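Local coordinates for protein piwi (Drosophila melanogaster, PDB 6KR6), which binds piRNAs of 24 to 30 nucleotides and, in complex with them, represses transposable elements in the germline, at residues 62-67 against 402-407; 711-716 against 726-731. All blocks are in the same frame, centred on the assembly; numbering follows the deposited sequence.

Contact 1 of 2, residues 62-67 against 402-407; sequences VPVMLQ and GRIIGQ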
ATOM      1  N   VAL A  62      24.815  -5.913  12.033  1.00110.23           N
ATOM      2  CA  VAL A  62      25.390  -7.238  11.824  1.00107.16           C
ATOM      3  C   VAL A  62      25.019  -7.689  10.408  1.00112.29           C
ATOM      4  O   VAL A  62      23.824  -7.852  10.123  1.00115.13           O
ATOM      5  CB  VAL A  62      24.888  -8.238  12.871  1.00110.03           C
ATOM      6  CG1 VAL A  62      25.480  -9.616  12.619  1.00110.41           C
ATOM      7  CG2 VAL A  62      25.230  -7.753  14.272  1.00115.17           C
ATOM      8  N   PRO A  63      25.983  -7.873   9.510  1.00114.39           N
ATOM      9  CA  PRO A  63      25.638  -8.266   8.139  1.00113.38           C
ATOM     10  C   PRO A  63      25.251  -9.734   8.045  1.00115.19           C
ATOM     11  O   PRO A  63      25.749 -10.586   8.784  1.00116.60           O
ATOM     12  CB  PRO A  63      26.920  -7.973   7.352  1.00110.56           C
ATOM     13  CG  PRO A  63      28.005  -8.080   8.364  1.00110.78           C
ATOM     14  CD  PRO A  63      27.419  -7.583   9.658  1.00112.78           C
ATOM     15  N   VAL A  64      24.345 -10.019   7.107  1.00114.27           N
ATOM     16  CA  VAL A  64      23.817 -11.358   6.867  1.00113.71           C
ATOM     17  C   VAL A  64      23.567 -11.537   5.374  1.00111.82           C
ATOM     18  O   VAL A  64      23.586 -10.583   4.592  1.00105.56           O
ATOM     19  CB  VAL A  64      22.514 -11.632   7.652  1.00108.99           C
ATOM     20  CG1 VAL A  64      22.796 -11.779   9.141  1.00108.82           C
ATOM     21  CG2 VAL A  64      21.501 -10.526   7.399  1.00106.27           C
ATOM     22  N   MET A  65      23.329 -12.788   4.989  1.00116.79           N
ATOM     23  CA  MET A  65      22.972 -13.161   3.627  1.00108.94           C
ATOM     24  C   MET A  65      21.562 -13.731   3.638  1.00111.24           C
ATOM     25  O   MET A  65      21.256 -14.622   4.439  1.00112.11           O
ATOM     26  CB  MET A  65      23.963 -14.180   3.059  1.00108.31           C
ATOM     27  CG  MET A  65      24.502 -13.821   1.682  1.00107.91           C
ATOM     28  SD  MET A  65      25.290 -12.200   1.639  1.00117.65           S
ATOM     29  CE  MET A  65      26.458 -12.340   2.989  1.00119.24           C
ATOM     30  N   LEU A  66      20.709 -13.223   2.752  1.00106.92           N
ATOM     31  CA  LEU A  66      19.276 -13.472   2.832  1.00107.18           C
ATOM     32  C   LEU A  66      18.742 -14.041   1.526  1.00107.05           C
ATOM     33  O   LEU A  66      19.074 -13.549   0.442  1.00105.32           O
ATOM     34  CB  LEU A  66      18.514 -12.186   3.167  1.00103.66           C
ATOM     35  CG  LEU A  66      18.975 -11.379   4.380  1.00100.13           C
ATOM     36  CD1 LEU A  66      20.014 -10.339   3.984  1.00110.42           C
ATOM     37  CD2 LEU A  66      17.780 -10.724   5.043  1.00 96.15           C
ATOM     38  N   GLN A  67      17.901 -15.070   1.645  1.00108.10           N
ATOM     39  CA  GLN A  67      17.186 -15.620   0.501  1.00107.17           C
ATOM     40  C   GLN A  67      16.143 -14.630  -0.003  1.00 99.50           C
ATOM     41  O   GLN A  67      15.544 -13.882   0.772  1.00 97.02           O
ATOM     42  CB  GLN A  67      16.499 -16.934   0.876  1.00109.26           C
ATOM     43  CG  GLN A  67      17.334 -18.178   0.655  1.00110.35           C
ATOM     44  CD  GLN A  67      18.148 -18.560   1.872  1.00113.06           C
ATOM     45  OE1 GLN A  67      18.172 -17.841   2.870  1.00110.65           O
ATOM     46  NE2 GLN A  67      18.817 -19.704   1.797  1.00111.96           N
ATOM     47  N   GLY A 402      22.822  -8.013   3.427  1.00117.70           N
ATOM     48  CA  GLY A 402      22.081  -7.031   4.187  1.00109.26           C
ATOM     49  C   GLY A 402      22.694  -6.887   5.561  1.00109.32           C
ATOM     50  O   GLY A 402      23.694  -7.527   5.881  1.00113.15           O
ATOM     51  N   ARG A 403      22.078  -6.045   6.386  1.00102.92           N
ATOM     52  CA  ARG A 403      22.553  -5.832   7.743  1.00 98.51           C
ATOM     53  C   ARG A 403      21.365  -5.680   8.682  1.00 96.62           C
ATOM     54  O   ARG A 403      20.302  -5.186   8.294  1.00 94.31           O
ATOM     55  CB  ARG A 403      23.476  -4.605   7.827  1.00100.46           C
ATOM     56  CG  ARG A 403      22.928  -3.443   8.636  1.00103.05           C
ATOM     57  CD  ARG A 403      23.908  -2.284   8.660  1.00111.62           C
ATOM     58  NE  ARG A 403      23.861  -1.496   7.433  1.00106.60           N
ATOM     59  CZ  ARG A 403      23.195  -0.352   7.311  1.00102.09           C
ATOM     60  NH1 ARG A 403      22.523   0.137   8.343  1.00 87.83           N
ATOM     61  NH2 ARG A 403      23.202   0.303   6.158  1.00103.41           N
ATOM     62  N   ILE A 404      21.555  -6.122   9.920  1.00100.08           N
ATOM     63  CA  ILE A 404      20.541  -6.053  10.964  1.00 97.24           C
ATOM     64  C   ILE A 404      20.954  -4.961  11.940  1.00103.86           C
ATOM     65  O   ILE A 404      22.070  -4.985  12.477  1.00105.56           O
ATOM     66  CB  ILE A 404      20.374  -7.404  11.677  1.00 92.61           C
ATOM     67  CG1 ILE A 404      20.186  -8.525  10.653  1.00 93.67           C
ATOM     68  CG2 ILE A 404      19.194  -7.362  12.630  1.00 91.81           C
ATOM     69  CD1 ILE A 404      20.026  -9.899  11.276  1.00 90.51           C
ATOM     70  N   ILE A 405      20.056  -4.000  12.161  1.00100.06           N
ATOM     71  CA  ILE A 405      20.327  -2.905  13.082  1.00 94.45           C
ATOM     72  C   ILE A 405      20.330  -3.432  14.511  1.00 95.70           C
ATOM     73  O   ILE A 405      19.541  -4.316  14.869  1.00 92.92           O
ATOM     74  CB  ILE A 405      19.283  -1.787  12.907  1.00 91.13           C
ATOM     75  CG1 ILE A 405      19.210  -1.339  11.446  1.00 84.03           C
ATOM     76  CG2 ILE A 405      19.605  -0.597  13.798  1.00 94.43           C
ATOM     77  CD1 ILE A 405      20.389  -0.514  10.998  1.00 89.91           C
ATOM     78  N   GLY A 406      21.227  -2.894  15.334  1.00 96.26           N
ATOM     79  CA  GLY A 406      21.262  -3.276  16.731  1.00100.07           C
ATOM     80  C   GLY A 406      20.008  -2.854  17.471  1.00101.64           C
ATOM     81  O   GLY A 406      19.287  -1.941  17.069  1.00 97.26           O
ATOM     82  N   GLN A 407      19.748  -3.551  18.577  1.00103.35           N
ATOM     83  CA  GLN A 407      18.576  -3.253  19.388  1.00 93.33           C
ATOM     84  C   GLN A 407      18.643  -1.829  19.920  1.00 95.79           C
ATOM     85  O   GLN A 407      19.712  -1.332  20.287  1.00 97.58           O
ATOM     86  CB  GLN A 407      18.471  -4.239  20.552  1.00 92.28           C
ATOM     87  CG  GLN A 407      18.366  -5.693  20.138  1.00103.80           C
ATOM     88  CD  GLN A 407      18.318  -6.628  21.329  1.00101.55           C
ATOM     89  OE1 GLN A 407      18.457  -7.843  21.188  1.00110.32           O
ATOM     90  NE2 GLN A 407      18.121  -6.063  22.513  1.00 99.59           N
TER
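An antiparallel strand pair joins V62, P63 and V64, near the start of the modelled chain, to I404, R403 and G402 on strand 392-405. V62 and I404 exchange two backbone hydrogen bonds, V62 N to I404 O and I404 N to V62 O, each 2.9 Å. V64 and G402 form the next hydrogen-bonded pair, again through both N-H groups. Between them lies the non-hydrogen-bonded pair P63 and R403, a place that suits proline, since the missing N-H is not needed here; P63 CA instead sends a C-H toward G402 O at 3.1 Å.

V64 and I404 share a face, and their side chains cross at about a right angle, V64 CG1 lying 4.0 Å from I404 CD1. With CD1 anti to CA (chi2 179°), I404 extends toward V64, its CD1 beside both V64 methyls. L66 lays CD1 against the backbone of G402, 3.7 Å from G402 N; a CB here would probably crowd that methyl, consistent with glycine at this position.

On the other face R403 leads away to helix 754-764, where NH2 bonds Q758 OE1. L66 and I404 both rest on T712 of strand 712-714, while strand 701-702 pairs with the far end of strand 61-68.

Contact 2 of 2, residues 711-716 against 726-731; sequences GTIVDD and FYLVSQ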
ATOM      1  N   GLY A 711      14.793  -5.056  12.317  1.00 78.80           N
ATOM      2  CA  GLY A 711      16.026  -4.327  12.111  1.00 76.55           C
ATOM      3  C   GLY A 711      16.805  -4.712  10.873  1.00 83.54           C
ATOM      4  O   GLY A 711      17.864  -4.127  10.624  1.00 89.65           O
ATOM      5  N   THR A 712      16.318  -5.671  10.090  1.00 82.67           N
ATOM      6  CA  THR A 712      17.029  -6.106   8.897  1.00 83.39           C
ATOM      7  C   THR A 712      16.878  -5.075   7.787  1.00 86.15           C
ATOM      8  O   THR A 712      15.822  -4.452   7.638  1.00 84.02           O
ATOM      9  CB  THR A 712      16.504  -7.464   8.430  1.00 83.86           C
ATOM     10  OG1 THR A 712      16.375  -8.340   9.555  1.00 89.30           O
ATOM     11  CG2 THR A 712      17.466  -8.086   7.432  1.00 89.35           C
ATOM     12  N   ILE A 713      17.940  -4.894   7.004  1.00 85.45           N
ATOM     13  CA  ILE A 713      17.993  -3.842   5.994  1.00 84.26           C
ATOM     14  C   ILE A 713      18.679  -4.370   4.743  1.00 87.94           C
ATOM     15  O   ILE A 713      19.762  -4.960   4.821  1.00 94.55           O
ATOM     16  CB  ILE A 713      18.726  -2.590   6.518  1.00 86.25           C
ATOM     17  CG1 ILE A 713      17.841  -1.840   7.512  1.00 79.05           C
ATOM     18  CG2 ILE A 713      19.144  -1.682   5.368  1.00 83.43           C
ATOM     19  CD1 ILE A 713      18.394  -0.513   7.939  1.00 82.84           C
ATOM     20  N   VAL A 714      18.049  -4.153   3.592  1.00 85.78           N
ATOM     21  CA  VAL A 714      18.651  -4.386   2.284  1.00 94.63           C
ATOM     22  C   VAL A 714      18.812  -3.028   1.614  1.00 92.69           C
ATOM     23  O   VAL A 714      17.825  -2.307   1.426  1.00 89.56           O
ATOM     24  CB  VAL A 714      17.793  -5.325   1.422  1.00 92.64           C
ATOM     25  CG1 VAL A 714      18.445  -5.541   0.065  1.00 97.76           C
ATOM     26  CG2 VAL A 714      17.562  -6.649   2.133  1.00 94.17           C
ATOM     27  N   ASP A 715      20.046  -2.669   1.258  1.00103.12           N
ATOM     28  CA  ASP A 715      20.315  -1.371   0.644  1.00108.63           C
ATOM     29  C   ASP A 715      21.027  -1.557  -0.692  1.00115.99           C
ATOM     30  O   ASP A 715      22.158  -2.052  -0.739  1.00122.80           O
ATOM     31  CB  ASP A 715      21.120  -0.459   1.579  1.00104.33           C
ATOM     32  CG  ASP A 715      22.491  -1.012   1.918  1.00112.84           C
ATOM     33  OD1 ASP A 715      22.601  -2.229   2.176  1.00117.01           O
ATOM     34  OD2 ASP A 715      23.461  -0.224   1.923  1.00110.63           O
ATOM     35  N   ASP A 716      20.340  -1.182  -1.774  1.00116.82           N
ATOM     36  CA  ASP A 716      20.943  -0.977  -3.094  1.00125.20           C
ATOM     37  C   ASP A 716      21.528  -2.264  -3.682  1.00126.12           C
ATOM     38  O   ASP A 716      22.694  -2.318  -4.080  1.00122.35           O
ATOM     39  CB  ASP A 716      21.994   0.134  -3.040  1.00128.35           C
ATOM     40  CG  ASP A 716      21.372   1.517  -2.964  1.00125.06           C
ATOM     41  OD1 ASP A 716      20.430   1.789  -3.739  1.00125.33           O
ATOM     42  OD2 ASP A 716      21.820   2.329  -2.127  1.00116.85           O
ATOM     43  N   PHE A 726      15.821   2.147   0.142  1.00 85.19           N
ATOM     44  CA  PHE A 726      16.207   0.906   0.801  1.00 80.93           C
ATOM     45  C   PHE A 726      14.958   0.191   1.297  1.00 80.06           C
ATOM     46  O   PHE A 726      13.844   0.721   1.245  1.00 80.94           O
ATOM     47  CB  PHE A 726      17.185   1.164   1.954  1.00 78.61           C
ATOM     48  CG  PHE A 726      16.631   2.037   3.049  1.00 87.35           C
ATOM     49  CD1 PHE A 726      16.768   3.414   2.991  1.00 82.77           C
ATOM     50  CD2 PHE A 726      15.987   1.479   4.143  1.00 82.26           C
ATOM     51  CE1 PHE A 726      16.266   4.219   3.998  1.00 73.72           C
ATOM     52  CE2 PHE A 726      15.483   2.279   5.151  1.00 76.64           C
ATOM     53  CZ  PHE A 726      15.623   3.651   5.079  1.00 71.95           C
ATOM     54  N   TYR A 727      15.166  -1.034   1.767  1.00 78.45           N
ATOM     55  CA  TYR A 727      14.136  -1.825   2.420  1.00 78.77           C
ATOM     56  C   TYR A 727      14.483  -1.989   3.893  1.00 76.84           C
ATOM     57  O   TYR A 727      15.657  -2.010   4.274  1.00 79.03           O
ATOM     58  CB  TYR A 727      13.988  -3.206   1.772  1.00 75.93           C
ATOM     59  CG  TYR A 727      13.519  -3.185   0.334  1.00 81.24           C
ATOM     60  CD1 TYR A 727      12.195  -2.908   0.018  1.00 77.24           C
ATOM     61  CD2 TYR A 727      14.396  -3.465  -0.706  1.00 83.11           C
ATOM     62  CE1 TYR A 727      11.761  -2.896  -1.296  1.00 85.20           C
ATOM     63  CE2 TYR A 727      13.972  -3.457  -2.022  1.00 85.36           C
ATOM     64  CZ  TYR A 727      12.655  -3.173  -2.311  1.00 85.93           C
ATOM     65  OH  TYR A 727      12.232  -3.164  -3.620  1.00 84.75           O
ATOM     66  N   LEU A 728      13.449  -2.106   4.719  1.00 68.06           N
ATOM     67  CA  LEU A 728      13.627  -2.298   6.150  1.00 65.95           C
ATOM     68  C   LEU A 728      12.526  -3.207   6.670  1.00 73.19           C
ATOM     69  O   LEU A 728      11.353  -3.036   6.322  1.00 80.48           O
ATOM     70  CB  LEU A 728      13.612  -0.961   6.900  1.00 75.19           C
ATOM     71  CG  LEU A 728      13.455  -0.984   8.425  1.00 76.47           C
ATOM     72  CD1 LEU A 728      14.674  -1.589   9.100  1.00 72.37           C
ATOM     73  CD2 LEU A 728      13.177   0.412   8.973  1.00 66.54           C
ATOM     74  N   VAL A 729      12.915  -4.180   7.483  1.00 73.29           N
ATOM     75  CA  VAL A 729      11.983  -4.995   8.247  1.00 81.66           C
ATOM     76  C   VAL A 729      12.076  -4.523   9.690  1.00 77.17           C
ATOM     77  O   VAL A 729      13.120  -4.668  10.335  1.00 75.37           O
ATOM     78  CB  VAL A 729      12.293  -6.492   8.120  1.00 81.52           C
ATOM     79  CG1 VAL A 729      11.601  -7.269   9.230  1.00 85.06           C
ATOM     80  CG2 VAL A 729      11.855  -7.007   6.760  1.00 68.99           C
ATOM     81  N   SER A 730      10.997  -3.935  10.190  1.00 81.10           N
ATOM     82  CA  SER A 730      10.959  -3.393  11.540  1.00 86.58           C
ATOM     83  C   SER A 730      10.039  -4.162  12.472  1.00 88.85           C
ATOM     84  O   SER A 730      10.350  -4.305  13.654  1.00 88.12           O
ATOM     85  CB  SER A 730      10.525  -1.924  11.504  1.00 82.88           C
ATOM     86  OG  SER A 730       9.302  -1.777  10.803  1.00 81.95           O
ATOM     87  N   GLN A 731       8.917  -4.668  11.972  1.00 93.48           N
ATOM     88  CA  GLN A 731       7.932  -5.365  12.787  1.00 95.52           C
ATOM     89  C   GLN A 731       7.983  -6.853  12.471  1.00 98.67           C
ATOM     90  O   GLN A 731       7.692  -7.261  11.341  1.00105.33           O
ATOM     91  CB  GLN A 731       6.530  -4.811  12.535  1.00 89.46           C
ATOM     92  CG  GLN A 731       5.439  -5.457  13.372  1.00 91.05           C
ATOM     93  CD  GLN A 731       4.062  -4.913  13.043  1.00 95.40           C
ATOM     94  OE1 GLN A 731       3.505  -5.201  11.984  1.00102.15           O
ATOM     95  NE2 GLN A 731       3.508  -4.116  13.949  1.00 85.25           N
TER
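I713 and L728 meet on one face of a beta hairpin, their side chains crossing obliquely, with I713 CG1 3.6 Å from L728 CD1. L728 CD1 also comes to 3.4 Å from T712 O. An alanine in place of I713 would probably leave L728 CD1 without the CG1 and CD1 it packs on, and open a gap between the hairpin and Q758 of helix 754-764.

The backbone sets this meeting. V714 and Y727 are a hydrogen-bonded pair, and the bond from Y727 N to V714 O is nearly straight (177° at the hydrogen). V729 N bonds T712 O at 2.9 Å. G711 and T712 both face V729 in a G1 beta bulge: V729 O accepts a bond from G711 N and only a weak one from T712 N. Glycine suits the bulge because its phi is positive (99°), where a CB would press on the preceding carbonyl O.

T712 OG1 is held by P709 O, and S730 OG by T775 O. V714, Y727 and V729 turn to the opposite face, against F701. F726, I713 and L728 face helix 754-764 through Q758 and Y762, and strand 725-729 pairs antiparallel with strand 741-745.

From the N terminus, strand 61-68 is met again only after the chain has run through the N-terminal and PAZ regions, when residues 402-407 return to it, so contact 1 closes a loop of 334 residues. Contact 2 follows in series, a local hairpin with nine residues between its segments, within the Piwi domain. The two neither nest nor cross, yet they join side by side: strand 712-714 lies against strand 392-405, with probable hydrogen bonds from I405 N to G711 O and from R403 N to I713 O. I405 also packs on I713. The strands 61-68, 392-405, 712-714 and 725-729 thus run on in order, tying the N-terminal part to the Piwi domain.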